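Local structure of type-iv like pilin ttha1219 (Thermus thermophilus, 5G23) at residues Val55-Leu60 with Trp227-Pro232; Leu60-Tyr65 with Gly85-Glu90. The protein is a type IV pilin-like protein that resembles type II secretion pseudopilins and probably takes part in natural competence, the uptake of DNA. All blocks are in the same frame, centred on the assembly; numbering follows the deposited sequence.

In the fold
From the N terminus, both first segments lie on or just after helix 44-61 and share Leu60. Interaction 2 closes the shorter loop: the chain leaves the helix, turns, runs through strand 69-75 and returns in strand 82-88, so that 85-90 lies beside 60-65. Interaction 1 closes a far longer loop, bringing the last strand, 221-230, back against residues 55-60; interaction 2 is nested inside it. Their centres lie about 11 Å apart and they touch where Tyr61 CD1 meets the backbone O of Gln230. Together they join the helix to the sheet containing 173-184 and 221-230, and the turn that follows the helix to the sheet containing 69-75 and 82-88.

Interaction 1. Residues Val55-Leu60 with Trp227-Pro232; sequences VLAREL and WIVQTP
Trp227 holds CG between its backbone N and carbonyl carbon (chi1 71°), and Val229 sets CG1 anti to its own N (chi1 -175°), the first placing CG on the helix side and the second leaving CG2 beside the backbone N, where it meets Ala57. The helix meets the indole at its rim. Leu56 CD2 lies 4.0 Å from Trp227 CZ2, near the ring plane, with the two side chains crossing at about a right angle. Ala57 CB touches both strand residues, 4.0 Å from Trp227 NE1 and 3.7 Å from Val229 CG2. One turn on, Leu60 CB is 4.4 Å from Val229 CG1, a looser fit. No hydrogen bond crosses, so apolar packing carries the contact; the strand finds its backbone partners in strand 173-184, and Thr231 OG1 is bonded to Val173 O. An alanine in place of Trp227 would probably open a gap beside Leu56 CD2 and Ala57 CB, taking away the indole edge they pack against. The axes of helix 55-60 and strand 227-230 approach to 8.4 Å at 19°, pointing the same way. Such packing of the N-terminal helix along a strand of an antiparallel sheet is characteristic of the type IV pilin fold.

Interaction 2. Residues Leu60-Tyr65 with Gly85-Glu90; sequences LYTVGY and GWFLCE
The type II turn from Thr62 to Tyr65, with Gly64 at phi 96°, sets the backbone beside strand 82-88, where Gly64 N bonds to Trp86 O (2.8 Å). Leu88 N bonds to Tyr65 O (2.9 Å). The turn calls for glycine at Gly64, since a CB would jam against the carbonyl O of Val63. Gly85 is equally bare: Val63 CG1 packs 3.8 Å from Gly85 CA, and a CB on Gly85 would collide with Val63 CG2. Thr62 OG1 stands 3.7 Å above the plane of the Phe87 ring, over its centre, while hydrogen-bonded to Glu59 O. Tyr65 CG is anti to its backbone N (chi1 -176°), beside the carbonyl carbon, and the ring beyond it reaches the Glu90 carboxylate. Leu88 O and Glu90 OE1 both lie at the ring's edge. The phenol OH donates to Glu90 OE1 (2.7 Å), reaching it on the syn side, 26° out of the carboxylate plane. Arg66 forms a salt bridge with that oxygen and would probably favour the charged form, whereas the nearby OE2 of Glu90 of the second subunit would oppose it. The whole is a helix-to-strand connection in a pilin head, a glycine-bearing type II turn held to a sheet strand.

Interaction 1. Residues Val55-Leu60 with Trp227-Pro232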
ATOM      1  N   VAL B  55       0.258   2.227   2.684  1.00 14.78           N
ATOM      2  CA  VAL B  55       0.080   2.837   1.358  1.00 15.21           C
ATOM      3  C   VAL B  55       0.400   4.313   1.428  1.00 14.91           C
ATOM      4  O   VAL B  55       1.090   4.843   0.598  1.00 15.04           O
ATOM      5  CB  VAL B  55      -1.341   2.579   0.824  1.00 15.37           C
ATOM      6  CG1 VAL B  55      -1.653   3.371  -0.449  1.00 16.13           C
ATOM      7  CG2 VAL B  55      -1.541   1.066   0.527  1.00 15.72           C
ATOM      8  N   LEU B  56      -0.187   5.026   2.394  1.00 14.79           N
ATOM      9  CA  LEU B  56      -0.024   6.465   2.473  1.00 14.49           C
ATOM     10  C   LEU B  56       1.379   6.867   2.830  1.00 15.12           C
ATOM     11  O   LEU B  56       1.897   7.877   2.289  1.00 17.11           O
ATOM     12  CB  LEU B  56      -1.045   7.057   3.462  1.00 13.94           C
ATOM     13  CG  LEU B  56      -2.401   7.501   2.924  1.00 13.85           C
ATOM     14  CD1 LEU B  56      -3.177   6.297   2.362  1.00 14.31           C
ATOM     15  CD2 LEU B  56      -3.223   8.181   4.048  1.00 13.90           C
ATOM     16  N   ALA B  57       2.035   6.119   3.722  1.00 15.09           N
ATOM     17  CA  ALA B  57       3.374   6.469   4.116  1.00 16.19           C
ATOM     18  C   ALA B  57       4.345   6.366   3.008  1.00 17.51           C
ATOM     19  O   ALA B  57       5.196   7.251   2.811  1.00 16.89           O
ATOM     20  CB  ALA B  57       3.855   5.622   5.247  1.00 17.04           C
ATOM     21  N   ARG B  58       4.197   5.317   2.202  1.00 19.30           N
ATOM     22  CA  ARG B  58       5.137   5.128   1.099  1.00 20.90           C
ATOM     23  C   ARG B  58       5.003   6.242   0.089  1.00 21.14           C
ATOM     24  O   ARG B  58       5.985   6.701  -0.483  1.00 21.92           O
ATOM     25  CB  ARG B  58       4.932   3.775   0.443  1.00 21.62           C
ATOM     26  CG  ARG B  58       6.016   3.400  -0.546  1.00 24.69           C
ATOM     27  CD  ARG B  58       5.813   2.059  -1.307  1.00 26.22           C
ATOM     28  NE  ARG B  58       7.037   1.738  -2.093  1.00 28.50           N
ATOM     29  CZ  ARG B  58       7.777   0.635  -2.004  1.00 30.65           C
ATOM     30  NH1 ARG B  58       7.417  -0.389  -1.193  1.00 31.53           N
ATOM     31  NH2 ARG B  58       8.864   0.519  -2.762  1.00 32.49           N
ATOM     32  N   GLU B  59       3.782   6.677  -0.153  1.00 21.42           N
ATOM     33  CA  GLU B  59       3.540   7.698  -1.101  1.00 22.93           C
ATOM     34  C   GLU B  59       4.024   9.080  -0.583  1.00 23.26           C
ATOM     35  O   GLU B  59       4.579   9.871  -1.334  1.00 24.22           O
ATOM     36  CB  GLU B  59       2.043   7.667  -1.396  1.00 24.86           C
ATOM     37  CG  GLU B  59       1.503   8.641  -2.399  1.00 28.97           C
ATOM     38  CD  GLU B  59       1.620   8.134  -3.797  1.00 31.12           C
ATOM     39  OE1 GLU B  59       2.023   6.961  -3.971  1.00 34.06           O
ATOM     40  OE2 GLU B  59       1.438   8.970  -4.689  1.00 31.87           O
ATOM     41  N   LEU B  60       3.750   9.398   0.667  1.00 20.03           N
ATOM     42  CA  LEU B  60       4.033  10.711   1.195  1.00 19.57           C
ATOM     43  C   LEU B  60       5.530  10.919   1.509  1.00 19.26           C
ATOM     44  O   LEU B  60       5.999  12.060   1.453  1.00 18.65           O
ATOM     45  CB  LEU B  60       3.165  11.017   2.419  1.00 19.23           C
ATOM     46  CG  LEU B  60       1.671  11.151   2.060  1.00 20.61           C
ATOM     47  CD1 LEU B  60       0.805  11.213   3.299  1.00 21.24           C
ATOM     48  CD2 LEU B  60       1.384  12.387   1.192  1.00 22.05           C
ATOM     49  N   TRP B 227       0.379   7.293  12.748  1.00 13.08           N
ATOM     50  CA  TRP B 227       1.679   6.962  12.235  1.00 14.09           C
ATOM     51  C   TRP B 227       2.426   8.226  11.780  1.00 13.91           C
ATOM     52  O   TRP B 227       1.780   9.192  11.388  1.00 12.70           O
ATOM     53  CB  TRP B 227       1.584   5.855  11.186  1.00 14.56           C
ATOM     54  CG  TRP B 227       0.970   6.204   9.858  1.00 15.00           C
ATOM     55  CD1 TRP B 227       1.639   6.272   8.735  1.00 16.62           C
ATOM     56  CD2 TRP B 227      -0.395   6.390   9.526  1.00 14.65           C
ATOM     57  NE1 TRP B 227       0.829   6.562   7.697  1.00 16.82           N
ATOM     58  CE2 TRP B 227      -0.450   6.637   8.163  1.00 15.88           C
ATOM     59  CE3 TRP B 227      -1.587   6.456  10.266  1.00 14.99           C
ATOM     60  CZ2 TRP B 227      -1.636   6.904   7.496  1.00 15.62           C
ATOM     61  CZ3 TRP B 227      -2.793   6.640   9.604  1.00 14.83           C
ATOM     62  CH2 TRP B 227      -2.817   6.892   8.218  1.00 15.26           C
ATOM     63  N   ILE B 228       3.742   8.168  11.867  1.00 13.95           N
ATOM     64  CA  ILE B 228       4.602   9.265  11.565  1.00 14.47           C
ATOM     65  C   ILE B 228       5.370   8.931  10.319  1.00 15.93           C
ATOM     66  O   ILE B 228       5.899   7.837  10.184  1.00 16.73           O
ATOM     67  CB  ILE B 228       5.633   9.488  12.669  1.00 15.57           C
ATOM     68  CG1 ILE B 228       4.957   9.603  14.010  1.00 15.54           C
ATOM     69  CG2 ILE B 228       6.454  10.719  12.292  1.00 16.55           C
ATOM     70  CD1 ILE B 228       3.856  10.666  14.094  1.00 15.57           C
ATOM     71  N   VAL B 229       5.365   9.851   9.376  1.00 16.43           N
ATOM     72  CA  VAL B 229       6.063   9.725   8.093  1.00 17.42           C
ATOM     73  C   VAL B 229       7.121  10.786   7.988  1.00 19.34           C
ATOM     74  O   VAL B 229       6.798  11.981   8.052  1.00 18.25           O
ATOM     75  CB  VAL B 229       5.093   9.908   6.931  1.00 17.92           C
ATOM     76  CG1 VAL B 229       5.835   9.652   5.639  1.00 19.85           C
ATOM     77  CG2 VAL B 229       3.947   8.908   7.013  1.00 17.91           C
ATOM     78  N   GLN B 230       8.406  10.390   7.875  1.00 20.40           N
ATOM     79  CA  GLN B 230       9.467  11.367   7.745  1.00 22.41           C
ATOM     80  C   GLN B 230       9.347  11.979   6.344  1.00 21.70           C
ATOM     81  O   GLN B 230       8.939  11.294   5.387  1.00 21.61           O
ATOM     82  CB  GLN B 230      10.846  10.731   7.997  1.00 25.46           C
ATOM     83  CG  GLN B 230      10.988  10.075   9.319  1.00 26.52           C
ATOM     84  CD  GLN B 230      10.860  11.017  10.482  1.00 28.84           C
ATOM     85  OE1 GLN B 230      10.076  10.741  11.374  1.00 30.52           O
ATOM     86  NE2 GLN B 230      11.555  12.141  10.474  1.00 29.91           N
ATOM     87  N   THR B 231       9.717  13.262   6.218  1.00 20.59           N
ATOM     88  CA  THR B 231       9.658  13.940   4.969  1.00 20.71           C
ATOM     89  C   THR B 231      11.000  14.625   4.683  1.00 22.81           C
ATOM     90  O   THR B 231      11.101  15.851   4.623  1.00 22.97           O
ATOM     91  CB  THR B 231       8.505  14.955   4.945  1.00 20.32           C
ATOM     92  OG1 THR B 231       8.653  15.861   6.032  1.00 18.94           O
ATOM     93  CG2 THR B 231       7.126  14.278   5.039  1.00 19.88           C
ATOM     94  N   PRO B 232      12.075  13.832   4.522  1.00 25.38           N
ATOM     95  CA  PRO B 232      13.393  14.431   4.384  1.00 26.11           C
ATOM     96  C   PRO B 232      13.494  15.354   3.149  1.00 27.71           C
ATOM     97  O   PRO B 232      14.262  16.339   3.166  1.00 28.16           O
ATOM     98  CB  PRO B 232      14.331  13.225   4.280  1.00 26.98           C
ATOM     99  CG  PRO B 232      13.458  12.089   3.873  1.00 26.49           C
ATOM    100  CD  PRO B 232      12.127  12.368   4.518  1.00 25.92           C
TER

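Interaction 2. Residues Leu60-Tyr65 with Gly85-Glu90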
ATOM      1  N   LEU B  60       3.750   9.398   0.667  1.00 20.03           N
ATOM      2  CA  LEU B  60       4.033  10.711   1.195  1.00 19.57           C
ATOM      3  C   LEU B  60       5.530  10.919   1.509  1.00 19.26           C
ATOM      4  O   LEU B  60       5.999  12.060   1.453  1.00 18.65           O
ATOM      5  CB  LEU B  60       3.165  11.017   2.419  1.00 19.23           C
ATOM      6  CG  LEU B  60       1.671  11.151   2.060  1.00 20.61           C
ATOM      7  CD1 LEU B  60       0.805  11.213   3.299  1.00 21.24           C
ATOM      8  CD2 LEU B  60       1.384  12.387   1.192  1.00 22.05           C
ATOM      9  N   TYR B  61       6.257   9.843   1.798  1.00 18.59           N
ATOM     10  CA  TYR B  61       7.688   9.940   2.050  1.00 20.07           C
ATOM     11  C   TYR B  61       8.406  10.586   0.850  1.00 22.12           C
ATOM     12  O   TYR B  61       9.394  11.266   1.016  1.00 22.57           O
ATOM     13  CB  TYR B  61       8.271   8.554   2.279  1.00 20.30           C
ATOM     14  CG  TYR B  61       9.737   8.546   2.551  1.00 22.42           C
ATOM     15  CD1 TYR B  61      10.207   8.778   3.834  1.00 23.56           C
ATOM     16  CD2 TYR B  61      10.666   8.308   1.543  1.00 24.24           C
ATOM     17  CE1 TYR B  61      11.564   8.762   4.121  1.00 25.15           C
ATOM     18  CE2 TYR B  61      12.017   8.262   1.818  1.00 26.69           C
ATOM     19  CZ  TYR B  61      12.461   8.523   3.131  1.00 27.11           C
ATOM     20  OH  TYR B  61      13.803   8.533   3.437  1.00 31.18           O
ATOM     21  N   THR B  62       7.913  10.313  -0.336  1.00 22.10           N
ATOM     22  CA  THR B  62       8.551  10.799  -1.550  1.00 26.37           C
ATOM     23  C   THR B  62       8.276  12.301  -1.859  1.00 25.14           C
ATOM     24  O   THR B  62       8.879  12.877  -2.716  1.00 24.84           O
ATOM     25  CB  THR B  62       8.123   9.932  -2.787  1.00 28.14           C
ATOM     26  OG1 THR B  62       6.756  10.148  -3.145  1.00 33.26           O
ATOM     27  CG2 THR B  62       8.190   8.470  -2.511  1.00 29.99           C
ATOM     28  N   VAL B  63       7.323  12.925  -1.159  1.00 25.02           N
ATOM     29  CA  VAL B  63       6.887  14.268  -1.552  1.00 24.08           C
ATOM     30  C   VAL B  63       8.050  15.208  -1.477  1.00 23.36           C
ATOM     31  O   VAL B  63       8.778  15.229  -0.510  1.00 23.26           O
ATOM     32  CB  VAL B  63       5.662  14.690  -0.714  1.00 24.38           C
ATOM     33  CG1 VAL B  63       5.367  16.133  -0.938  1.00 27.34           C
ATOM     34  CG2 VAL B  63       4.457  13.871  -1.152  1.00 24.26           C
ATOM     35  N   GLY B  64       8.244  15.996  -2.544  1.00 22.59           N
ATOM     36  CA  GLY B  64       9.296  16.944  -2.607  1.00 22.61           C
ATOM     37  C   GLY B  64      10.541  16.434  -3.319  1.00 23.96           C
ATOM     38  O   GLY B  64      11.422  17.192  -3.598  1.00 24.72           O
ATOM     39  N   TYR B  65      10.585  15.156  -3.641  1.00 25.97           N
ATOM     40  CA  TYR B  65      11.789  14.511  -4.184  1.00 27.06           C
ATOM     41  C   TYR B  65      12.234  15.178  -5.455  1.00 29.64           C
ATOM     42  O   TYR B  65      11.475  15.239  -6.426  1.00 29.75           O
ATOM     43  CB  TYR B  65      11.510  13.050  -4.461  1.00 27.88           C
ATOM     44  CG  TYR B  65      12.718  12.281  -4.932  1.00 30.58           C
ATOM     45  CD1 TYR B  65      13.756  11.998  -4.044  1.00 32.54           C
ATOM     46  CD2 TYR B  65      12.818  11.845  -6.227  1.00 32.69           C
ATOM     47  CE1 TYR B  65      14.872  11.282  -4.449  1.00 34.82           C
ATOM     48  CE2 TYR B  65      13.936  11.147  -6.657  1.00 35.54           C
ATOM     49  CZ  TYR B  65      14.949  10.866  -5.757  1.00 36.71           C
ATOM     50  OH  TYR B  65      16.050  10.200  -6.192  1.00 41.54           O
ATOM     51  N   GLY B  85       0.515  16.505  -2.473  1.00 18.25           N
ATOM     52  CA  GLY B  85       1.931  16.544  -2.618  1.00 17.85           C
ATOM     53  C   GLY B  85       2.439  16.286  -4.038  1.00 18.23           C
ATOM     54  O   GLY B  85       1.750  15.691  -4.845  1.00 17.89           O
ATOM     55  N   TRP B  86       3.620  16.789  -4.336  1.00 18.04           N
ATOM     56  CA  TRP B  86       4.202  16.624  -5.706  1.00 19.20           C
ATOM     57  C   TRP B  86       5.650  16.166  -5.537  1.00 19.71           C
ATOM     58  O   TRP B  86       6.313  16.412  -4.492  1.00 18.86           O
ATOM     59  CB  TRP B  86       4.103  17.925  -6.484  1.00 19.65           C
ATOM     60  CG  TRP B  86       2.729  18.372  -6.758  1.00 19.39           C
ATOM     61  CD1 TRP B  86       2.017  18.145  -7.885  1.00 19.51           C
ATOM     62  CD2 TRP B  86       1.861  19.103  -5.873  1.00 19.17           C
ATOM     63  NE1 TRP B  86       0.745  18.655  -7.755  1.00 19.62           N
ATOM     64  CE2 TRP B  86       0.641  19.269  -6.530  1.00 19.18           C
ATOM     65  CE3 TRP B  86       2.009  19.601  -4.561  1.00 19.52           C
ATOM     66  CZ2 TRP B  86      -0.434  19.921  -5.944  1.00 19.89           C
ATOM     67  CZ3 TRP B  86       0.977  20.299  -3.996  1.00 18.92           C
ATOM     68  CH2 TRP B  86      -0.271  20.430  -4.685  1.00 19.75           C
ATOM     69  N   PHE B  87       6.148  15.488  -6.530  1.00 20.87           N
ATOM     70  CA  PHE B  87       7.539  15.013  -6.563  1.00 22.32           C
ATOM     71  C   PHE B  87       7.957  14.752  -8.005  1.00 22.96           C
ATOM     72  O   PHE B  87       7.121  14.614  -8.898  1.00 22.36           O
ATOM     73  CB  PHE B  87       7.709  13.741  -5.741  1.00 23.39           C
ATOM     74  CG  PHE B  87       6.734  12.644  -6.143  1.00 25.18           C
ATOM     75  CD1 PHE B  87       5.443  12.628  -5.672  1.00 26.97           C
ATOM     76  CD2 PHE B  87       7.126  11.653  -6.994  1.00 28.31           C
ATOM     77  CE1 PHE B  87       4.519  11.633  -6.063  1.00 29.50           C
ATOM     78  CE2 PHE B  87       6.243  10.624  -7.365  1.00 29.60           C
ATOM     79  CZ  PHE B  87       4.934  10.641  -6.920  1.00 29.30           C
ATOM     80  N   LEU B  88       9.263  14.692  -8.220  1.00 24.71           N
ATOM     81  CA  LEU B  88       9.838  14.376  -9.498  1.00 26.77           C
ATOM     82  C   LEU B  88       9.987  12.879  -9.629  1.00 27.92           C
ATOM     83  O   LEU B  88      10.445  12.204  -8.734  1.00 29.10           O
ATOM     84  CB  LEU B  88      11.220  14.985  -9.639  1.00 28.64           C
ATOM     85  CG  LEU B  88      11.822  14.827 -11.050  1.00 30.75           C
ATOM     86  CD1 LEU B  88      11.102  15.705 -12.041  1.00 31.76           C
ATOM     87  CD2 LEU B  88      13.312  15.138 -11.071  1.00 33.64           C
ATOM     88  N   CYS B  89       9.566  12.345 -10.739  1.00 29.72           N
ATOM     89  CA  CYS B  89       9.749  10.930 -10.998  1.00 31.95           C
ATOM     90  C   CYS B  89      11.134  10.570 -11.534  1.00 33.48           C
ATOM     91  O   CYS B  89      11.534  11.130 -12.513  1.00 34.70           O
ATOM     92  CB  CYS B  89       8.680  10.500 -11.978  1.00 33.10           C
ATOM     93  SG  CYS B  89       7.130  10.300 -11.186  1.00 34.09           S
ATOM     94  N   GLU B  90      11.803   9.593 -10.911  1.00 36.22           N
ATOM     95  CA  GLU B  90      13.045   8.932 -11.413  1.00 40.26           C
ATOM     96  C   GLU B  90      12.641   7.507 -11.833  1.00 41.83           C
ATOM     97  O   GLU B  90      11.996   6.781 -11.058  1.00 42.56           O
ATOM     98  CB  GLU B  90      14.126   8.822 -10.305  1.00 41.81           C
ATOM     99  CG  GLU B  90      15.529   8.179 -10.628  1.00 44.90           C
ATOM    100  CD  GLU B  90      16.635   8.634  -9.607  1.00 47.53           C
ATOM    101  OE1 GLU B  90      16.227   9.503  -8.764  1.00 45.30           O
ATOM    102  OE2 GLU B  90      17.870   8.209  -9.589  1.00 47.85           O
TER